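Local coordinates for acetylene hydratase (Pelobacter acetylenicus, PDB 2E7Z), which catalyses the hydration of acetylene to acetaldehyde, using a tungsten-bis(molybdopterin guanine dinucleotide) cofactor and a [4Fe-4S] cluster, at residues I110-E115 with K489-F494; V437-F442 with P455-L460. All blocks are in the same frame, centred on the assembly; numbering follows the deposited sequence.

Contact 1: I110-E115 with K489-F494; sequences INQQSE and KDEYYF. With MGD (2-amino-5,6-dimercapto-7-methyl-3,7,8a,9-tetrahydro-8-oxa-1,3,9,10-tetraaza-anthracen-4-one guanosine dinucleotide), chain E.
Gln112 and Glu491 meet where the loop after strand 103-107 reaches the N-terminal turn of helix 491-501. This is the molybdopterin-binding fold of the DMSO reductase family, and the loop carries cofactor-binding residues. The two side chains cross at about a right angle. Their amide and carboxylate planes are 27° apart. Gln112 OE1 lies 3.0 Å from Glu491 CD. It is not hydrogen-bonded to either carboxylate oxygen, since all are acceptors. Glu115 runs alongside Glu491. Its CG lies between its own backbone N and carbonyl carbon (chi1 53°) and reaches within 3.3 Å of Glu491 OE1. Ser114 CB rests on Glu491 CB at 3.9 Å.

The second shell fixes these polar ends. Thr108 O takes the NE2 of Gln112. Gln107 NE2 bonds to OE2 of both Glu115 and Glu491. The like charges may raise the proton affinity of either acid, an effect this shared donor would partly offset. Leu119 N bonds to Glu115 OE1. Asp490 is the N-cap of the helix; its OD1 accepts from Tyr493 N at 2.9 Å. Ser114 OG donates to Gln112 O at 2.8 Å. On the cofactor side, Asn111 ND2 donates to the phosphate oxygen O1A of MGD at 2.9 Å.

Contact 2: V437-F442 with P455-L460; sequences VCYDQF and PGDHWL. With MGD (2-amino-5,6-dimercapto-7-methyl-3,7,8a,9-tetrahydro-8-oxa-1,3,9,10-tetraaza-anthracen-4-one guanosine dinucleotide), chain E.
Parallel strands 435-440 and 452-455 are neighbours in a mixed sheet, and Tyr439, Asp440 and Gly456 meet at their C-terminal ends, where the guanosine part of the cofactor binds. Gly456 N donates to Asp440 O at 2.9 Å. Pro455 CA makes a CA-H...O contact with the same oxygen.

Tyr439 CE1 packs on Gly456 CA at 3.4 Å. The amino group N2 of MGD lies over one face of the Tyr439 ring and donates to Tyr439 O at 3.2 Å. Gly456 has no side chain, and Gly456 CA lies 3.9 Å from MGD N2. The extended Gln441 chain runs past Gly456 beside the guanine.

Asp440 holds the ribose. With CG anti to the backbone N (chi1 -152°), its carboxylate carbon is set beside the two ribose hydroxyls. Asp440 OD1 accepts from O2' of MGD at 2.7 Å, and OD2 accepts from O3' at 2.7 Å. OD1 also takes Gln441 N and Phe442 N on its anti side; the bond to Phe442 N makes an Asx turn. An alanine here would probably leave both ribose hydroxyls without these acceptors and the turn free to shift.

Water 2 accepts from MGD N1 at 2.7 Å. It donates to Asp457 OD1 at 2.9 Å and to Tyr439 OH. Arg462 and Arg513 form salt bridges with Asp457, on OD1 and OD2 respectively, and are likely to hold it as a carboxylate. Tyr439 OH has a further partner in Lys489 O. The site therefore reads N2 directly through a backbone carbonyl and N1 through water, a pattern consistent with selection of guanine.

Contact 2 is nested in the chain loop closed by contact 1, and their centres are about 9 Å apart. Residues 489-494 join them. Lys489 O is 2.6 Å from Tyr439 OH, and Lys489 N is 3.0 Å from Pro455 O; both are probable hydrogen bonds. Both contacts touch the same MGD. Contact 1 bonds to a phosphate through Asn111 and packs Gln112 against the guanine; contact 2 bonds to the ribose and the guanine. The other MGD is about 14 Å from the Gln441 side chain, so contact 2 lies on the nucleotide side. The Ile110 side chain touches the active-site residue Asp10. The loop of contact 1 thus links the nucleotide end to the catalytic site.

Contact 1: I110-E115 with K489-F494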
loop_
_atom_site.group_PDB
_atom_site.type_symbol
_atom_site.label_atom_id
_atom_site.label_comp_id
_atom_site.label_asym_id
_atom_site.label_seq_id
_atom_site.Cartn_x
_atom_site.Cartn_y
_atom_site.Cartn_z
ATOM N N ILE A 110 2.642 -8.110 -3.064
ATOM C CA ILE A 110 1.343 -8.729 -2.780
ATOM C C ILE A 110 0.601 -9.142 -4.041
ATOM O O ILE A 110 -0.270 -10.010 -3.974
ATOM C CB ILE A 110 0.469 -7.831 -1.859
ATOM C CG1 ILE A 110 -0.501 -8.660 -0.995
ATOM C CG2 ILE A 110 -0.257 -6.739 -2.641
ATOM C CD1 ILE A 110 0.183 -9.557 0.073
ATOM N N ASN A 111 0.956 -8.524 -5.163
ATOM C CA ASN A 111 0.314 -8.898 -6.406
ATOM C C ASN A 111 0.835 -10.194 -7.015
ATOM O O ASN A 111 0.265 -10.680 -7.990
ATOM C CB ASN A 111 0.427 -7.784 -7.469
ATOM C CG ASN A 111 -0.351 -6.529 -7.113
ATOM O OD1 ASN A 111 -1.244 -6.552 -6.268
ATOM N ND2 ASN A 111 0.012 -5.426 -7.744
ATOM N N GLN A 112 1.950 -10.696 -6.485
ATOM C CA GLN A 112 2.690 -11.804 -7.090
ATOM C C GLN A 112 2.833 -12.991 -6.162
ATOM O O GLN A 112 2.667 -14.135 -6.558
ATOM C CB GLN A 112 4.078 -11.311 -7.485
ATOM C CG GLN A 112 4.030 -10.200 -8.536
ATOM C CD GLN A 112 5.389 -9.609 -8.722
ATOM O OE1 GLN A 112 6.141 -10.029 -9.597
ATOM N NE2 GLN A 112 5.734 -8.645 -7.877
ATOM N N GLN A 113 3.244 -12.700 -4.925
ATOM C CA GLN A 113 3.295 -13.702 -3.838
ATOM C C GLN A 113 4.052 -14.936 -4.322
ATOM O O GLN A 113 3.575 -16.081 -4.154
ATOM C CB GLN A 113 1.892 -14.012 -3.329
ATOM C CG GLN A 113 1.292 -12.750 -2.793
ATOM C CD GLN A 113 0.144 -12.961 -1.822
ATOM O OE1 GLN A 113 0.200 -13.810 -0.911
ATOM N NE2 GLN A 113 -0.883 -12.151 -1.977
ATOM N N SER A 114 5.259 -14.682 -4.857
ATOM C CA SER A 114 6.025 -15.718 -5.516
ATOM C C SER A 114 7.522 -15.706 -5.258
ATOM O O SER A 114 8.176 -16.652 -5.665
ATOM C CB SER A 114 5.805 -15.655 -7.034
ATOM O OG SER A 114 4.478 -16.053 -7.340
ATOM N N GLU A 115 8.075 -14.693 -4.572
ATOM C CA GLU A 115 9.539 -14.655 -4.466
ATOM C C GLU A 115 10.084 -14.940 -3.066
ATOM O O GLU A 115 11.249 -15.302 -2.957
ATOM C CB GLU A 115 10.148 -13.392 -5.088
ATOM C CG GLU A 115 9.604 -12.027 -4.644
ATOM C CD GLU A 115 10.140 -11.482 -3.328
ATOM O OE1 GLU A 115 11.210 -11.919 -2.808
ATOM O OE2 GLU A 115 9.499 -10.533 -2.798
ATOM N N LYS A 489 5.646 -16.823 -16.756
ATOM C CA LYS A 489 6.481 -17.489 -15.783
ATOM C C LYS A 489 6.320 -16.800 -14.444
ATOM O O LYS A 489 5.849 -15.678 -14.359
ATOM C CB LYS A 489 7.973 -17.432 -16.183
ATOM C CG LYS A 489 8.356 -18.017 -17.526
ATOM C CD LYS A 489 8.314 -19.505 -17.550
ATOM C CE LYS A 489 8.706 -20.027 -18.944
ATOM N NZ LYS A 489 8.320 -21.447 -19.089
ATOM N N ASP A 490 6.779 -17.491 -13.418
ATOM C CA ASP A 490 6.703 -16.953 -12.070
ATOM C C ASP A 490 7.834 -15.987 -11.703
ATOM O O ASP A 490 8.876 -15.959 -12.364
ATOM C CB ASP A 490 6.585 -18.094 -11.071
ATOM C CG ASP A 490 7.869 -18.814 -10.844
ATOM O OD1 ASP A 490 8.672 -18.287 -10.061
ATOM O OD2 ASP A 490 8.069 -19.916 -11.391
ATOM N N GLU A 491 7.632 -15.209 -10.631
ATOM C CA GLU A 491 8.574 -14.156 -10.315
ATOM C C GLU A 491 9.921 -14.730 -9.920
ATOM O O GLU A 491 10.956 -14.118 -10.205
ATOM C CB GLU A 491 8.007 -13.315 -9.172
ATOM C CG GLU A 491 8.741 -12.008 -8.957
ATOM C CD GLU A 491 8.207 -11.263 -7.737
ATOM O OE1 GLU A 491 7.354 -11.859 -7.015
ATOM O OE2 GLU A 491 8.637 -10.112 -7.483
ATOM N N TYR A 492 9.914 -15.893 -9.262
ATOM C CA TYR A 492 11.190 -16.501 -8.880
ATOM C C TYR A 492 11.971 -17.016 -10.067
ATOM O O TYR A 492 13.202 -16.909 -10.074
ATOM C CB TYR A 492 10.991 -17.609 -7.839
ATOM C CG TYR A 492 12.329 -18.224 -7.426
ATOM C CD1 TYR A 492 13.341 -17.439 -6.863
ATOM C CD2 TYR A 492 12.608 -19.571 -7.664
ATOM C CE1 TYR A 492 14.589 -17.987 -6.523
ATOM C CE2 TYR A 492 13.849 -20.118 -7.303
ATOM C CZ TYR A 492 14.821 -19.327 -6.757
ATOM O OH TYR A 492 16.032 -19.882 -6.451
ATOM N N TYR A 493 11.261 -17.535 -11.076
ATOM C CA TYR A 493 11.936 -17.920 -12.309
ATOM C C TYR A 493 12.773 -16.750 -12.845
ATOM O O TYR A 493 13.958 -16.910 -13.121
ATOM C CB TYR A 493 10.924 -18.385 -13.340
ATOM C CG TYR A 493 11.542 -18.761 -14.641
ATOM C CD1 TYR A 493 12.064 -20.042 -14.844
ATOM C CD2 TYR A 493 11.635 -17.834 -15.683
ATOM C CE1 TYR A 493 12.642 -20.386 -16.064
ATOM C CE2 TYR A 493 12.244 -18.164 -16.877
ATOM C CZ TYR A 493 12.743 -19.442 -17.046
ATOM O OH TYR A 493 13.309 -19.811 -18.240
ATOM N N PHE A 494 12.153 -15.582 -13.003
ATOM C CA PHE A 494 12.860 -14.395 -13.463
ATOM C C PHE A 494 14.056 -14.092 -12.551
ATOM O O PHE A 494 15.172 -13.910 -13.042
ATOM C CB PHE A 494 11.895 -13.179 -13.514
ATOM C CG PHE A 494 12.595 -11.853 -13.685
ATOM C CD1 PHE A 494 13.376 -11.591 -14.793
ATOM C CD2 PHE A 494 12.538 -10.876 -12.688
ATOM C CE1 PHE A 494 14.038 -10.381 -14.960
ATOM C CE2 PHE A 494 13.208 -9.646 -12.853
ATOM C CZ PHE A 494 13.951 -9.407 -14.003
HETATM P PB MGD E . -0.667 -0.633 -9.946
HETATM O O1B MGD E . 0.125 0.650 -9.905
HETATM O O2B MGD E . -1.986 -0.670 -10.627
HETATM O O3B MGD E . -0.934 -1.201 -8.470
HETATM O O3A MGD E . 0.076 -0.317 -6.346
HETATM P PA MGD E . 0.067 -1.627 -7.288
HETATM O O1A MGD E . -0.602 -2.791 -6.621
HETATM O O2A MGD E . 1.471 -1.760 -7.796
HETATM O "O5'" MGD E . 0.308 -1.726 -10.620
HETATM C "C5'" MGD E . 0.033 -3.104 -10.435
HETATM C "C4'" MGD E . 0.519 -3.805 -11.688
HETATM O "O4'" MGD E . 0.538 -5.213 -11.405
HETATM C "C3'" MGD E . -0.435 -3.681 -12.871
HETATM O "O3'" MGD E . 0.282 -3.133 -13.991
HETATM C "C2'" MGD E . -0.958 -5.103 -13.163
HETATM O "O2'" MGD E . -1.190 -5.428 -14.549
HETATM C "C1'" MGD E . 0.160 -5.937 -12.598
HETATM N N9 MGD E . -0.204 -7.276 -12.110
HETATM C C8 MGD E . -1.326 -7.637 -11.438
HETATM N N7 MGD E . -1.264 -8.924 -11.062
HETATM C C5 MGD E . -0.048 -9.379 -11.436
HETATM C C6 MGD E . 0.683 -10.632 -11.351
HETATM O O6 MGD E . 0.190 -11.635 -10.795
HETATM N N1 MGD E . 1.925 -10.630 -11.865
HETATM C C2 MGD E . 2.485 -9.619 -12.520
HETATM N N2 MGD E . 3.756 -9.759 -12.994
HETATM N N3 MGD E . 1.870 -8.446 -12.643
HETATM C C4 MGD E . 0.637 -8.298 -12.118
HETATM C C10 MGD E . -0.958 -0.194 -5.369
HETATM C C11 MGD E . -0.520 0.889 -4.407
HETATM O O11 MGD E . -0.539 2.101 -5.159
HETATM C C12 MGD E . -1.471 0.962 -3.237
HETATM S S12 MGD E . -1.790 -0.473 -2.364
HETATM C C13 MGD E . -2.005 2.133 -2.854
HETATM S S13 MGD E . -3.176 2.235 -1.621
HETATM C C14 MGD E . -1.638 3.441 -3.485
HETATM N N15 MGD E . -2.724 3.991 -4.281
HETATM C C16 MGD E . -2.389 5.124 -4.964
HETATM C C17 MGD E . -3.325 6.215 -5.267
HETATM O O17 MGD E . -4.514 6.155 -4.883
HETATM N N18 MGD E . -2.852 7.273 -5.955
HETATM C C19 MGD E . -1.566 7.376 -6.375
HETATM N N19 MGD E . -1.155 8.459 -7.067
HETATM N N20 MGD E . -0.672 6.404 -6.153
HETATM C C21 MGD E . -1.015 5.307 -5.466
HETATM N N22 MGD E . -0.099 4.364 -5.227
HETATM C C23 MGD E . -0.373 3.254 -4.339
#

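Contact 2: V437-F442 with P455-L460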
loop_
_atom_site.group_PDB
_atom_site.type_symbol
_atom_site.label_atom_id
_atom_site.label_comp_id
_atom_site.label_asym_id
_atom_site.label_seq_id
_atom_site.Cartn_x
_atom_site.Cartn_y
_atom_site.Cartn_z
ATOM N N VAL A 437 13.056 -2.972 -17.374
ATOM C CA VAL A 437 12.405 -4.275 -17.521
ATOM C C VAL A 437 11.077 -4.219 -16.789
ATOM O O VAL A 437 11.025 -3.789 -15.627
ATOM C CB VAL A 437 13.282 -5.383 -16.910
ATOM C CG1 VAL A 437 12.554 -6.744 -16.924
ATOM C CG2 VAL A 437 14.671 -5.456 -17.583
ATOM N N CYS A 438 9.996 -4.611 -17.452
ATOM C CA CYS A 438 8.665 -4.608 -16.858
ATOM C C CYS A 438 8.103 -6.005 -16.835
ATOM O O CYS A 438 7.931 -6.583 -17.913
ATOM C CB CYS A 438 7.746 -3.606 -17.562
ATOM S SG CYS A 438 6.103 -3.525 -16.834
ATOM N N TYR A 439 7.849 -6.552 -15.652
ATOM C CA TYR A 439 7.325 -7.904 -15.485
ATOM C C TYR A 439 5.858 -7.761 -15.099
ATOM O O TYR A 439 5.515 -7.324 -13.986
ATOM C CB TYR A 439 8.169 -8.658 -14.430
ATOM C CG TYR A 439 7.627 -9.995 -13.999
ATOM C CD1 TYR A 439 7.658 -11.102 -14.852
ATOM C CD2 TYR A 439 7.110 -10.172 -12.708
ATOM C CE1 TYR A 439 7.179 -12.336 -14.426
ATOM C CE2 TYR A 439 6.634 -11.387 -12.300
ATOM C CZ TYR A 439 6.672 -12.473 -13.149
ATOM O OH TYR A 439 6.140 -13.662 -12.691
ATOM N N ASP A 440 4.966 -8.069 -16.053
ATOM C CA ASP A 440 3.564 -7.685 -15.892
ATOM C C ASP A 440 2.700 -8.652 -16.678
ATOM O O ASP A 440 3.199 -9.616 -17.251
ATOM C CB ASP A 440 3.338 -6.220 -16.363
ATOM C CG ASP A 440 2.173 -5.523 -15.631
ATOM O OD1 ASP A 440 1.007 -5.824 -15.978
ATOM O OD2 ASP A 440 2.438 -4.666 -14.729
ATOM N N GLN A 441 1.410 -8.363 -16.675
ATOM C CA GLN A 441 0.429 -9.149 -17.449
ATOM C C GLN A 441 -0.035 -8.430 -18.702
ATOM O O GLN A 441 -0.592 -9.068 -19.598
ATOM C CB GLN A 441 -0.758 -9.469 -16.538
ATOM C CG GLN A 441 -0.392 -10.451 -15.416
ATOM C CD GLN A 441 -1.493 -10.747 -14.401
ATOM O OE1 GLN A 441 -1.359 -11.713 -13.621
ATOM N NE2 GLN A 441 -2.537 -9.944 -14.363
ATOM N N PHE A 442 0.170 -7.119 -18.771
ATOM C CA PHE A 442 -0.312 -6.312 -19.894
ATOM C C PHE A 442 0.712 -5.275 -20.311
ATOM O O PHE A 442 1.656 -4.980 -19.552
ATOM C CB PHE A 442 -1.640 -5.655 -19.498
ATOM C CG PHE A 442 -2.747 -6.664 -19.289
ATOM C CD1 PHE A 442 -3.452 -7.162 -20.387
ATOM C CD2 PHE A 442 -3.027 -7.171 -18.033
ATOM C CE1 PHE A 442 -4.443 -8.134 -20.214
ATOM C CE2 PHE A 442 -4.006 -8.140 -17.840
ATOM C CZ PHE A 442 -4.701 -8.635 -18.959
ATOM N N PRO A 455 6.391 -11.705 -19.379
ATOM C CA PRO A 455 5.065 -12.138 -18.955
ATOM C C PRO A 455 4.972 -12.831 -17.613
ATOM O O PRO A 455 5.596 -13.875 -17.387
ATOM C CB PRO A 455 4.668 -13.125 -20.058
ATOM C CG PRO A 455 5.973 -13.734 -20.484
ATOM C CD PRO A 455 6.962 -12.575 -20.430
ATOM N N GLY A 456 4.166 -12.251 -16.738
ATOM C CA GLY A 456 3.944 -12.851 -15.435
ATOM C C GLY A 456 2.782 -13.825 -15.378
ATOM O O GLY A 456 1.800 -13.674 -16.123
ATOM N N ASP A 457 2.887 -14.853 -14.548
ATOM C CA ASP A 457 1.752 -15.712 -14.269
ATOM C C ASP A 457 0.635 -14.944 -13.548
ATOM O O ASP A 457 0.796 -13.794 -13.150
ATOM C CB ASP A 457 2.158 -17.016 -13.549
ATOM C CG ASP A 457 2.739 -16.802 -12.162
ATOM O OD1 ASP A 457 2.773 -15.668 -11.684
ATOM O OD2 ASP A 457 3.128 -17.838 -11.578
ATOM N N HIS A 458 -0.515 -15.597 -13.415
ATOM C CA HIS A 458 -1.703 -15.029 -12.824
ATOM C C HIS A 458 -2.078 -15.853 -11.577
ATOM O O HIS A 458 -1.663 -17.017 -11.412
ATOM C CB HIS A 458 -2.799 -15.075 -13.917
ATOM C CG HIS A 458 -4.134 -14.561 -13.486
ATOM N ND1 HIS A 458 -5.039 -15.324 -12.776
ATOM C CD2 HIS A 458 -4.716 -13.348 -13.666
ATOM C CE1 HIS A 458 -6.123 -14.602 -12.544
ATOM N NE2 HIS A 458 -5.954 -13.399 -13.072
ATOM N N TRP A 459 -2.845 -15.257 -10.674
ATOM C CA TRP A 459 -3.181 -15.944 -9.427
ATOM C C TRP A 459 -3.953 -17.263 -9.585
ATOM O O TRP A 459 -3.970 -18.065 -8.661
ATOM C CB TRP A 459 -3.874 -14.992 -8.437
ATOM C CG TRP A 459 -5.233 -14.474 -8.791
ATOM C CD1 TRP A 459 -5.522 -13.265 -9.360
ATOM C CD2 TRP A 459 -6.495 -15.083 -8.470
ATOM N NE1 TRP A 459 -6.908 -13.115 -9.465
ATOM C CE2 TRP A 459 -7.513 -14.213 -8.914
ATOM C CE3 TRP A 459 -6.862 -16.285 -7.846
ATOM C CZ2 TRP A 459 -8.872 -14.513 -8.749
ATOM C CZ3 TRP A 459 -8.202 -16.564 -7.673
ATOM C CH2 TRP A 459 -9.185 -15.688 -8.126
ATOM N N LEU A 460 -4.604 -17.479 -10.724
ATOM C CA LEU A 460 -5.293 -18.754 -10.981
ATOM C C LEU A 460 -4.309 -19.798 -11.540
ATOM O O LEU A 460 -4.714 -20.915 -11.883
ATOM C CB LEU A 460 -6.491 -18.543 -11.949
ATOM C CG LEU A 460 -7.691 -17.846 -11.300
ATOM C CD1 LEU A 460 -8.673 -17.398 -12.416
ATOM C CD2 LEU A 460 -8.392 -18.776 -10.312
HETATM P PB MGD E . -0.667 -0.633 -9.946
HETATM O O1B MGD E . 0.125 0.650 -9.905
HETATM O O2B MGD E . -1.986 -0.670 -10.627
HETATM O O3B MGD E . -0.934 -1.201 -8.470
HETATM O O3A MGD E . 0.076 -0.317 -6.346
HETATM P PA MGD E . 0.067 -1.627 -7.288
HETATM O O1A MGD E . -0.602 -2.791 -6.621
HETATM O O2A MGD E . 1.471 -1.760 -7.796
HETATM O "O5'" MGD E . 0.308 -1.726 -10.620
HETATM C "C5'" MGD E . 0.033 -3.104 -10.435
HETATM C "C4'" MGD E . 0.519 -3.805 -11.688
HETATM O "O4'" MGD E . 0.538 -5.213 -11.405
HETATM C "C3'" MGD E . -0.435 -3.681 -12.871
HETATM O "O3'" MGD E . 0.282 -3.133 -13.991
HETATM C "C2'" MGD E . -0.958 -5.103 -13.163
HETATM O "O2'" MGD E . -1.190 -5.428 -14.549
HETATM C "C1'" MGD E . 0.160 -5.937 -12.598
HETATM N N9 MGD E . -0.204 -7.276 -12.110
HETATM C C8 MGD E . -1.326 -7.637 -11.438
HETATM N N7 MGD E . -1.264 -8.924 -11.062
HETATM C C5 MGD E . -0.048 -9.379 -11.436
HETATM C C6 MGD E . 0.683 -10.632 -11.351
HETATM O O6 MGD E . 0.190 -11.635 -10.795
HETATM N N1 MGD E . 1.925 -10.630 -11.865
HETATM C C2 MGD E . 2.485 -9.619 -12.520
HETATM N N2 MGD E . 3.756 -9.759 -12.994
HETATM N N3 MGD E . 1.870 -8.446 -12.643
HETATM C C4 MGD E . 0.637 -8.298 -12.118
HETATM C C10 MGD E . -0.958 -0.194 -5.369
HETATM C C11 MGD E . -0.520 0.889 -4.407
HETATM O O11 MGD E . -0.539 2.101 -5.159
HETATM C C12 MGD E . -1.471 0.962 -3.237
HETATM S S12 MGD E . -1.790 -0.473 -2.364
HETATM C C13 MGD E . -2.005 2.133 -2.854
HETATM S S13 MGD E . -3.176 2.235 -1.621
HETATM C C14 MGD E . -1.638 3.441 -3.485
HETATM N N15 MGD E . -2.724 3.991 -4.281
HETATM C C16 MGD E . -2.389 5.124 -4.964
HETATM C C17 MGD E . -3.325 6.215 -5.267
HETATM O O17 MGD E . -4.514 6.155 -4.883
HETATM N N18 MGD E . -2.852 7.273 -5.955
HETATM C C19 MGD E . -1.566 7.376 -6.375
HETATM N N19 MGD E . -1.155 8.459 -7.067
HETATM N N20 MGD E . -0.672 6.404 -6.153
HETATM C C21 MGD E . -1.015 5.307 -5.466
HETATM N N22 MGD E . -0.099 4.364 -5.227
HETATM C C23 MGD E . -0.373 3.254 -4.339
HETATM O O HOH W 1 4.803 -14.998 -9.965
HETATM O O HOH W 2 3.359 -12.882 -12.027
#